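Local structure of foldase protein PrsA (Streptococcus pneumoniae, 5TVL) at residues S193-T197 with Y208-K212; A122-R126 with D146-L150; F113-P118 with E218-I223; A100-L104 with K231-L235. The protein probably assists the folding of secreted proteins after their export across the membrane, and is classed as a peptidyl-prolyl cis-trans isomerase. All blocks are in the same frame, centred on the assembly; numbering follows the deposited sequence.

Contact 1. Residues S193-T197 with Y208-K212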
# COMPACT_ATOMS: atom_id res chain seq x y z
N SER A 193 3.99 -20.60 -18.85
CA SER A 193 4.07 -20.86 -17.41
C SER A 193 3.09 -21.96 -17.00
O SER A 193 2.16 -22.29 -17.74
CB SER A 193 3.76 -19.58 -16.61
OG SER A 193 2.37 -19.24 -16.65
N ASP A 194 3.32 -22.51 -15.81
CA ASP A 194 2.33 -23.35 -15.13
C ASP A 194 1.27 -22.44 -14.49
O ASP A 194 1.31 -21.22 -14.67
CB ASP A 194 3.01 -24.24 -14.08
CG ASP A 194 3.99 -25.22 -14.70
OD1 ASP A 194 3.57 -26.01 -15.57
OD2 ASP A 194 5.18 -25.20 -14.32
N VAL A 195 0.32 -23.02 -13.75
CA VAL A 195 -0.75 -22.23 -13.13
C VAL A 195 -0.18 -21.33 -12.03
O VAL A 195 0.52 -21.80 -11.13
CB VAL A 195 -1.91 -23.10 -12.56
CG1 VAL A 195 -2.97 -22.22 -11.90
CG2 VAL A 195 -2.53 -23.96 -13.65
N ILE A 196 -0.46 -20.03 -12.15
CA ILE A 196 -0.14 -19.02 -11.13
C ILE A 196 -1.43 -18.77 -10.37
O ILE A 196 -2.50 -18.77 -10.97
CB ILE A 196 0.36 -17.71 -11.78
CG1 ILE A 196 1.61 -17.97 -12.63
CG2 ILE A 196 0.65 -16.65 -10.72
CD1 ILE A 196 1.73 -17.05 -13.83
N THR A 197 -1.32 -18.55 -9.07
CA THR A 197 -2.49 -18.42 -8.19
C THR A 197 -2.46 -17.12 -7.40
O THR A 197 -1.52 -16.87 -6.64
CB THR A 197 -2.58 -19.61 -7.22
OG1 THR A 197 -2.45 -20.84 -7.95
CG2 THR A 197 -3.91 -19.62 -6.47
N TYR A 208 -6.72 -17.73 -11.07
CA TYR A 208 -5.68 -18.61 -11.58
C TYR A 208 -5.27 -18.13 -12.97
O TYR A 208 -6.13 -17.87 -13.81
CB TYR A 208 -6.16 -20.07 -11.62
CG TYR A 208 -6.66 -20.54 -10.27
CD1 TYR A 208 -7.98 -20.32 -9.87
CD2 TYR A 208 -5.80 -21.18 -9.38
CE1 TYR A 208 -8.43 -20.73 -8.63
CE2 TYR A 208 -6.24 -21.60 -8.13
CZ TYR A 208 -7.56 -21.37 -7.76
OH TYR A 208 -8.01 -21.78 -6.53
N TYR A 209 -3.96 -17.99 -13.19
CA TYR A 209 -3.42 -17.39 -14.41
C TYR A 209 -2.50 -18.36 -15.14
O TYR A 209 -1.82 -19.18 -14.52
CB TYR A 209 -2.64 -16.12 -14.08
CG TYR A 209 -3.45 -15.03 -13.42
CD1 TYR A 209 -3.67 -15.05 -12.04
CD2 TYR A 209 -3.97 -13.97 -14.16
CE1 TYR A 209 -4.40 -14.04 -11.42
CE2 TYR A 209 -4.70 -12.96 -13.54
CZ TYR A 209 -4.91 -13.00 -12.18
OH TYR A 209 -5.63 -12.01 -11.56
N ILE A 210 -2.49 -18.27 -16.47
CA ILE A 210 -1.52 -18.96 -17.33
C ILE A 210 -0.93 -17.88 -18.22
O ILE A 210 -1.67 -17.15 -18.87
CB ILE A 210 -2.17 -20.08 -18.18
CG1 ILE A 210 -2.88 -21.10 -17.28
CG2 ILE A 210 -1.12 -20.78 -19.02
CD1 ILE A 210 -3.81 -22.04 -18.01
N VAL A 211 0.40 -17.78 -18.25
CA VAL A 211 1.11 -16.72 -18.99
C VAL A 211 1.90 -17.32 -20.15
O VAL A 211 2.49 -18.39 -20.02
CB VAL A 211 2.07 -15.94 -18.07
CG1 VAL A 211 2.72 -14.77 -18.81
CG2 VAL A 211 1.35 -15.42 -16.84
N LYS A 212 1.88 -16.60 -21.28
CA LYS A 212 2.65 -16.95 -22.48
C LYS A 212 3.47 -15.71 -22.86
O LYS A 212 2.90 -14.70 -23.27
CB LYS A 212 1.69 -17.33 -23.61
CG LYS A 212 2.31 -17.54 -25.00
CD LYS A 212 3.00 -18.89 -25.13
CE LYS A 212 3.65 -19.05 -26.50
NZ LYS A 212 2.66 -19.21 -27.61
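Ile-196 faces Tyr-209 as an antiparallel hydrogen-bonded pair: Ile-196 N donates to Tyr-209 O over 2.9 Å, almost straight (179° at the hydrogen), and Tyr-209 N returns a bond to Ile-196 O. The Ile-196 side chain leaves on the Tyr-209 side of the sheet. Its CB meets Tyr-209 CB at 4.1 Å, and CG1, lying anti to the carbonyl carbon (chi1 -59°), passes beside Tyr-209 O. CD1 at the tip then crosses to CG2 of Val-211, two residues along. The beta-branched Ile-196 and Val-211 suit this buried place, where Gln-179 and Ala-183 of helix 178-186 pack on Ile-196. On the N-terminal side of Ile-196 the register shifts: three steps along the chain from Ser-193 to Ile-196 are set against two from Tyr-209 to Val-211. Ser-193 makes up the difference: its N donates to Val-211 O (2.9 Å), while its short hydroxyl OG accepts from Val-211 N (2.9 Å) and donates to Asp-194 O. On the other face the methyl CG2 of Thr-197 lies alongside the Tyr-208 ring, 3.5 Å from CE2, and Val-195 CG1 meets the ring edge. This is a beta hairpin, pairing strand 196-198, outermost within this chain, with inner strand 207-216 in the parvulin-type sheet.

Contact 2. Residues A122-R126 with D146-L150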
# COMPACT_ATOMS: atom_id res chain seq x y z
N ALA A 122 3.13 -10.10 -23.48
CA ALA A 122 2.74 -11.46 -23.12
C ALA A 122 1.24 -11.63 -23.27
O ALA A 122 0.51 -10.65 -23.39
CB ALA A 122 3.16 -11.77 -21.68
N GLN A 123 0.80 -12.89 -23.27
CA GLN A 123 -0.61 -13.23 -23.32
C GLN A 123 -0.98 -13.96 -22.04
O GLN A 123 -0.31 -14.91 -21.66
CB GLN A 123 -0.90 -14.10 -24.54
CG GLN A 123 -0.63 -13.41 -25.87
CD GLN A 123 -0.64 -14.36 -27.04
OE1 GLN A 123 -1.46 -15.28 -27.10
NE2 GLN A 123 0.26 -14.15 -27.99
N ILE A 124 -2.05 -13.50 -21.38
CA ILE A 124 -2.50 -14.08 -20.11
C ILE A 124 -3.89 -14.70 -20.25
O ILE A 124 -4.66 -14.30 -21.12
CB ILE A 124 -2.48 -13.06 -18.94
CG1 ILE A 124 -3.38 -11.85 -19.21
CG2 ILE A 124 -1.06 -12.60 -18.66
CD1 ILE A 124 -3.57 -10.95 -18.00
N ILE A 125 -4.17 -15.70 -19.41
CA ILE A 125 -5.49 -16.34 -19.33
C ILE A 125 -5.89 -16.47 -17.86
O ILE A 125 -5.41 -17.36 -17.16
CB ILE A 125 -5.50 -17.74 -20.01
CG1 ILE A 125 -4.94 -17.65 -21.44
CG2 ILE A 125 -6.91 -18.33 -20.03
CD1 ILE A 125 -4.85 -18.98 -22.16
N ARG A 126 -6.77 -15.58 -17.39
CA ARG A 126 -7.30 -15.64 -16.02
C ARG A 126 -8.47 -16.63 -15.95
O ARG A 126 -9.30 -16.69 -16.86
CB ARG A 126 -7.75 -14.26 -15.55
CG ARG A 126 -7.98 -14.16 -14.05
CD ARG A 126 -8.29 -12.73 -13.62
NE ARG A 126 -9.60 -12.29 -14.10
CZ ARG A 126 -10.12 -11.08 -13.88
NH1 ARG A 126 -9.45 -10.15 -13.19
NH2 ARG A 126 -11.32 -10.78 -14.37
N ASP A 146 -2.38 -22.47 -30.18
CA ASP A 146 -2.85 -21.10 -30.46
C ASP A 146 -3.33 -20.42 -29.16
O ASP A 146 -4.51 -20.48 -28.80
CB ASP A 146 -3.92 -21.05 -31.58
CG ASP A 146 -5.11 -21.98 -31.34
OD1 ASP A 146 -5.08 -22.81 -30.41
OD2 ASP A 146 -6.09 -21.88 -32.11
N PHE A 147 -2.38 -19.79 -28.48
CA PHE A 147 -2.62 -19.22 -27.14
C PHE A 147 -3.64 -18.08 -27.15
O PHE A 147 -4.34 -17.87 -26.16
CB PHE A 147 -1.30 -18.75 -26.52
CG PHE A 147 -1.33 -18.68 -25.02
CD1 PHE A 147 -0.99 -19.78 -24.24
CD2 PHE A 147 -1.72 -17.51 -24.38
CE1 PHE A 147 -1.03 -19.72 -22.86
CE2 PHE A 147 -1.75 -17.44 -22.99
CZ PHE A 147 -1.41 -18.55 -22.23
N ALA A 148 -3.71 -17.34 -28.27
CA ALA A 148 -4.73 -16.31 -28.45
C ALA A 148 -6.15 -16.89 -28.46
O ALA A 148 -7.06 -16.29 -27.91
CB ALA A 148 -4.47 -15.54 -29.74
N GLN A 149 -6.31 -18.06 -29.08
CA GLN A 149 -7.61 -18.76 -29.13
C GLN A 149 -8.01 -19.30 -27.76
O GLN A 149 -9.16 -19.15 -27.34
CB GLN A 149 -7.57 -19.91 -30.15
CG GLN A 149 -8.93 -20.47 -30.55
CD GLN A 149 -9.72 -19.56 -31.47
OE1 GLN A 149 -9.29 -18.46 -31.82
NE2 GLN A 149 -10.90 -20.02 -31.88
N LEU A 150 -7.05 -19.92 -27.07
CA LEU A 150 -7.28 -20.44 -25.72
C LEU A 150 -7.60 -19.32 -24.72
O LEU A 150 -8.33 -19.55 -23.75
CB LEU A 150 -6.08 -21.26 -25.24
CG LEU A 150 -5.82 -22.56 -26.00
CD1 LEU A 150 -4.44 -23.11 -25.67
CD2 LEU A 150 -6.89 -23.60 -25.71
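Phe-147, in the first turn of helix 147-154, lays its ring against Gln-123 and Ile-125 of strand 120-127, a helix-on-sheet packing within the parvulin-type isomerase fold. The apolar contacts carry most of it. Residues two apart on a strand emerge on the same side, so Gln-123 and Ile-125 both point toward the helix, whereas Ile-124 between them points away. With CG anti to its backbone N (chi1 -157°), Phe-147 reaches inward, and a large flat side chain can span from the helix to the strand and offer a face to Ile-125. CB of Gln-123 packs on Phe-147 CD2 at 3.5 Å, the two side chains running past each other in opposite directions. On the sheet the ring also rests on Ile-210 and Lys-212 of the neighbouring strand 207-216.

The polar side is slight, for no hydrogen bond joins the segments. Gln-123 OE1 comes within 3.3 Å of Ala-148 N, but the angle is too poor for a bond, and Gln-123 NE2 bonds weakly to Thr-214 OG1. A glutamine is apt here because its aliphatic part packs on the ring while its amide can reach that polar partner on strand 207-216.

The CH-pi contact belongs to Ile-125, whose slender end also meets Leu-150 CB at 4.0 Å. Its CD1 sits over one face of Phe-147, 3.8 Å from the ring centroid and displaced toward the rim.

Contact 3. Residues F113-P118 with E218-I223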
# COMPACT_ATOMS: atom_id res chain seq x y z
N PHE A 113 16.87 1.57 -10.99
CA PHE A 113 17.37 1.08 -12.28
C PHE A 113 17.77 -0.40 -12.22
O PHE A 113 17.52 -1.15 -13.17
CB PHE A 113 18.55 1.95 -12.75
CG PHE A 113 19.16 1.54 -14.07
CD1 PHE A 113 18.37 1.17 -15.16
CD2 PHE A 113 20.55 1.55 -14.23
CE1 PHE A 113 18.95 0.81 -16.37
CE2 PHE A 113 21.13 1.19 -15.44
CZ PHE A 113 20.33 0.82 -16.51
N ASP A 114 18.38 -0.80 -11.11
CA ASP A 114 18.78 -2.20 -10.89
C ASP A 114 17.57 -3.14 -10.80
O ASP A 114 17.53 -4.17 -11.47
CB ASP A 114 19.62 -2.31 -9.61
CG ASP A 114 20.23 -3.70 -9.41
OD1 ASP A 114 20.99 -4.14 -10.30
OD2 ASP A 114 19.97 -4.33 -8.37
N GLU A 115 16.59 -2.76 -9.99
CA GLU A 115 15.40 -3.58 -9.72
C GLU A 115 14.36 -3.57 -10.86
O GLU A 115 13.54 -4.49 -10.96
CB GLU A 115 14.74 -3.15 -8.41
CG GLU A 115 15.62 -3.38 -7.18
CD GLU A 115 15.03 -2.79 -5.90
OE1 GLU A 115 13.79 -2.79 -5.74
OE2 GLU A 115 15.82 -2.33 -5.05
N TYR A 116 14.39 -2.53 -11.69
CA TYR A 116 13.43 -2.37 -12.79
C TYR A 116 13.70 -3.36 -13.93
O TYR A 116 14.85 -3.58 -14.30
CB TYR A 116 13.47 -0.94 -13.32
CG TYR A 116 12.59 -0.66 -14.53
CD1 TYR A 116 11.24 -0.37 -14.38
CD2 TYR A 116 13.13 -0.68 -15.82
CE1 TYR A 116 10.44 -0.11 -15.49
CE2 TYR A 116 12.34 -0.42 -16.93
CZ TYR A 116 11.00 -0.13 -16.76
OH TYR A 116 10.22 0.12 -17.86
N THR A 117 12.62 -3.91 -14.48
CA THR A 117 12.65 -4.80 -15.64
C THR A 117 11.81 -4.13 -16.74
O THR A 117 10.67 -3.73 -16.47
CB THR A 117 12.06 -6.18 -15.30
OG1 THR A 117 12.60 -6.65 -14.06
CG2 THR A 117 12.36 -7.20 -16.39
N PRO A 118 12.35 -4.01 -17.97
CA PRO A 118 11.67 -3.24 -19.01
C PRO A 118 10.42 -3.91 -19.58
O PRO A 118 10.09 -5.04 -19.20
CB PRO A 118 12.75 -3.09 -20.09
CG PRO A 118 13.54 -4.35 -19.96
CD PRO A 118 13.58 -4.65 -18.49
N GLU A 218 15.26 -5.96 -24.25
CA GLU A 218 16.61 -6.15 -23.70
C GLU A 218 16.92 -4.94 -22.83
O GLU A 218 16.83 -3.80 -23.29
CB GLU A 218 17.63 -6.28 -24.83
CG GLU A 218 19.02 -6.73 -24.37
CD GLU A 218 20.00 -6.88 -25.53
OE1 GLU A 218 19.66 -7.53 -26.54
OE2 GLU A 218 21.13 -6.35 -25.42
N LYS A 219 17.28 -5.19 -21.57
CA LYS A 219 17.53 -4.12 -20.60
C LYS A 219 18.80 -3.32 -20.95
O LYS A 219 19.90 -3.86 -20.93
CB LYS A 219 17.65 -4.68 -19.19
CG LYS A 219 17.72 -3.62 -18.10
CD LYS A 219 17.59 -4.21 -16.71
CE LYS A 219 17.67 -3.13 -15.66
NZ LYS A 219 17.54 -3.68 -14.28
N SER A 220 18.61 -2.04 -21.26
CA SER A 220 19.71 -1.15 -21.65
C SER A 220 20.74 -0.92 -20.53
O SER A 220 20.46 -1.15 -19.35
CB SER A 220 19.16 0.21 -22.11
OG SER A 220 20.18 1.19 -22.21
N SER A 221 21.92 -0.46 -20.94
CA SER A 221 22.99 -0.07 -20.03
C SER A 221 22.86 1.38 -19.56
O SER A 221 23.33 1.73 -18.47
CB SER A 221 24.35 -0.26 -20.71
OG SER A 221 25.42 0.02 -19.83
N ASN A 222 22.23 2.23 -20.38
CA ASN A 222 22.06 3.65 -20.07
C ASN A 222 20.77 3.88 -19.27
O ASN A 222 19.67 3.55 -19.74
CB ASN A 222 22.04 4.48 -21.36
CG ASN A 222 22.18 5.97 -21.11
OD1 ASN A 222 22.43 6.42 -19.99
ND2 ASN A 222 22.01 6.76 -22.17
N ILE A 223 20.92 4.42 -18.06
CA ILE A 223 19.79 4.73 -17.18
C ILE A 223 18.80 5.73 -17.80
O ILE A 223 17.59 5.60 -17.61
CB ILE A 223 20.26 5.25 -15.79
CG1 ILE A 223 19.09 5.28 -14.79
CG2 ILE A 223 20.91 6.63 -15.89
CD1 ILE A 223 19.51 5.42 -13.35
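Lys-219 and Phe-113 join the end of helix 106-115 to the loop that follows strand 207-216. The hydrogen bonds across the contact both come from the lysine. Extended beyond CG, it carries NZ to carbonyls in the last turn of the helix and just after it. NZ donates to Phe-113 O at 2.8 Å, in the carbonyl plane, and to Tyr-116 O at 2.7 Å, nearly in line with that carbonyl. Asp-114 O is also close, but its angle is poor. A lysine suits the spot, since a positive charge should be welcome at the negative end of a helix dipole.

The aromatic and apolar contacts centre on Phe-113. Ile-223 crosses over one face of its ring, with CA 4.0 Å from the centroid and only 11° off the normal, and its CD1 reaches Phe-113 CB at 3.6 Å. At the ring edge lie Ser-220 O and Ser-221 O, the former 3.5 Å from Phe-113 CZ. Leu-230 of helix 227-239 packs on both Phe-113 and Ile-223. Farther along, the puckered ring of Pro-118 leans on Lys-219, its CG 4.0 Å from Lys-219 CA.

The loop is shaped by Ser-220, whose OG accepts from Asn-222 N and also bonds to Asp-225. This is an ST turn, set beside a helix C-terminus whose carbonyls a lysine binds, where helix 106-115, which leads into strand 120-127, meets the loop between strand 207-216 and helix 227-239.

Contact 4. Residues A100-L104 with K231-L235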
# COMPACT_ATOMS: atom_id res chain seq x y z
N ALA A 100 9.87 15.38 -2.84
CA ALA A 100 10.30 14.06 -3.31
C ALA A 100 11.22 14.17 -4.52
O ALA A 100 12.24 13.49 -4.58
CB ALA A 100 9.09 13.19 -3.64
N GLU A 101 10.85 15.02 -5.48
CA GLU A 101 11.70 15.35 -6.63
C GLU A 101 13.03 15.99 -6.20
O GLU A 101 14.09 15.64 -6.73
CB GLU A 101 10.98 16.30 -7.61
CG GLU A 101 9.99 15.61 -8.53
CD GLU A 101 9.32 16.57 -9.50
OE1 GLU A 101 8.75 17.59 -9.04
OE2 GLU A 101 9.34 16.30 -10.72
N ALA A 102 12.97 16.92 -5.25
CA ALA A 102 14.15 17.60 -4.72
C ALA A 102 15.09 16.69 -3.92
O ALA A 102 16.30 16.94 -3.88
CB ALA A 102 13.73 18.79 -3.85
N GLU A 103 14.54 15.65 -3.29
CA GLU A 103 15.33 14.69 -2.50
C GLU A 103 15.79 13.44 -3.28
O GLU A 103 16.45 12.57 -2.70
CB GLU A 103 14.54 14.27 -1.24
CG GLU A 103 14.44 15.39 -0.21
CD GLU A 103 13.58 15.03 1.00
OE1 GLU A 103 13.12 13.87 1.11
OE2 GLU A 103 13.37 15.92 1.85
N LEU A 104 15.46 13.35 -4.57
CA LEU A 104 15.96 12.25 -5.42
C LEU A 104 17.49 12.26 -5.45
O LEU A 104 18.10 13.25 -5.84
CB LEU A 104 15.45 12.37 -6.86
CG LEU A 104 13.99 12.01 -7.17
CD1 LEU A 104 13.66 12.39 -8.61
CD2 LEU A 104 13.71 10.53 -6.94
N LYS A 231 11.64 7.64 -12.36
CA LYS A 231 11.26 8.85 -11.62
C LYS A 231 9.84 8.74 -11.05
O LYS A 231 9.63 9.07 -9.89
CB LYS A 231 11.40 10.09 -12.51
CG LYS A 231 11.15 11.42 -11.82
CD LYS A 231 11.67 12.58 -12.67
CE LYS A 231 11.18 13.93 -12.18
NZ LYS A 231 9.86 14.29 -12.77
N THR A 232 8.89 8.25 -11.86
CA THR A 232 7.49 8.15 -11.43
C THR A 232 7.26 7.14 -10.31
O THR A 232 6.46 7.39 -9.41
CB THR A 232 6.53 7.82 -12.60
OG1 THR A 232 6.97 6.62 -13.26
CG2 THR A 232 6.47 8.96 -13.61
N VAL A 233 7.94 5.99 -10.38
CA VAL A 233 7.78 4.94 -9.36
C VAL A 233 8.37 5.33 -8.00
O VAL A 233 7.83 4.94 -6.96
CB VAL A 233 8.33 3.55 -9.80
CG1 VAL A 233 7.61 3.06 -11.05
CG2 VAL A 233 9.84 3.55 -9.99
N ILE A 234 9.47 6.09 -8.01
CA ILE A 234 10.06 6.63 -6.77
C ILE A 234 9.16 7.73 -6.17
O ILE A 234 9.02 7.81 -4.95
CB ILE A 234 11.50 7.16 -7.01
CG1 ILE A 234 12.43 6.01 -7.40
CG2 ILE A 234 12.05 7.85 -5.75
CD1 ILE A 234 13.73 6.44 -8.03
N LEU A 235 8.56 8.56 -7.03
CA LEU A 235 7.70 9.66 -6.58
C LEU A 235 6.36 9.16 -6.04
O LEU A 235 5.93 9.60 -4.97
CB LEU A 235 7.48 10.69 -7.69
CG LEU A 235 8.68 11.56 -8.08
CD1 LEU A 235 8.32 12.41 -9.29
CD2 LEU A 235 9.17 12.44 -6.94
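Glu-101 places CG anti to the carbonyl carbon (chi1 -80°) and runs on extended, whereas Lys-231 starts anti to its backbone N and bends only at its last torsion (chi4 -88°), which turns NZ onto the carboxylate. Lys-231 NZ donates over 2.9 Å to Glu-101 OE2, which receives it on its anti lone pair, the one away from the other oxygen. Long, flexible residues of opposite charge suit this partly exposed margin.

Beside the bridge the contact is apolar. CD2 of Leu-235 reaches Ala-100 CB at 3.4 Å and passes the aliphatic CG of Glu-101 at a slant, 3.6 Å away; a small alanine there lets helix 227-239 come near helix 79-102. Just past the end of helix 79-102, Leu-104 points its CD2 obliquely at Ile-234 CG2, while its other branch, CD1, lies across the Lys-231 chain, 4.2 Å from CG. Tyr-109 of helix 106-115 also touches Leu-104 and Lys-231.

The chemistry implies a hydrophobic join between helices 79-102 and 227-239, far apart in sequence, edged by a single salt bridge that probably favours the charged form of Lys-231 and is probably weaker, in its partly exposed setting, than a buried ion pair.

Overall arrangement
Contacts 1 and 2 share one sheet: strand 207-216 of the first lies next to strand 120-127 of the second, and Lys-212 O and Ile-210 O probably accept from Gln-123 N and Ile-125 N. Contact 1 works chiefly through backbone bonds and contact 2 through side-chain packing against a helix. All four are only partly buried; contact 3 is the most open, with four exposed residues among its touching ones, while the others have none. It joins helix 106-115 to the loop after strand 207-216 through a lysine bonded to backbone carbonyls. Contact 4, centred about 17 Å from contact 3's centre, sets aliphatic packing beside an ion pair. Helix 106-115 supplies a segment of contact 3 and packs on contact 4; helix 227-239 does the reverse.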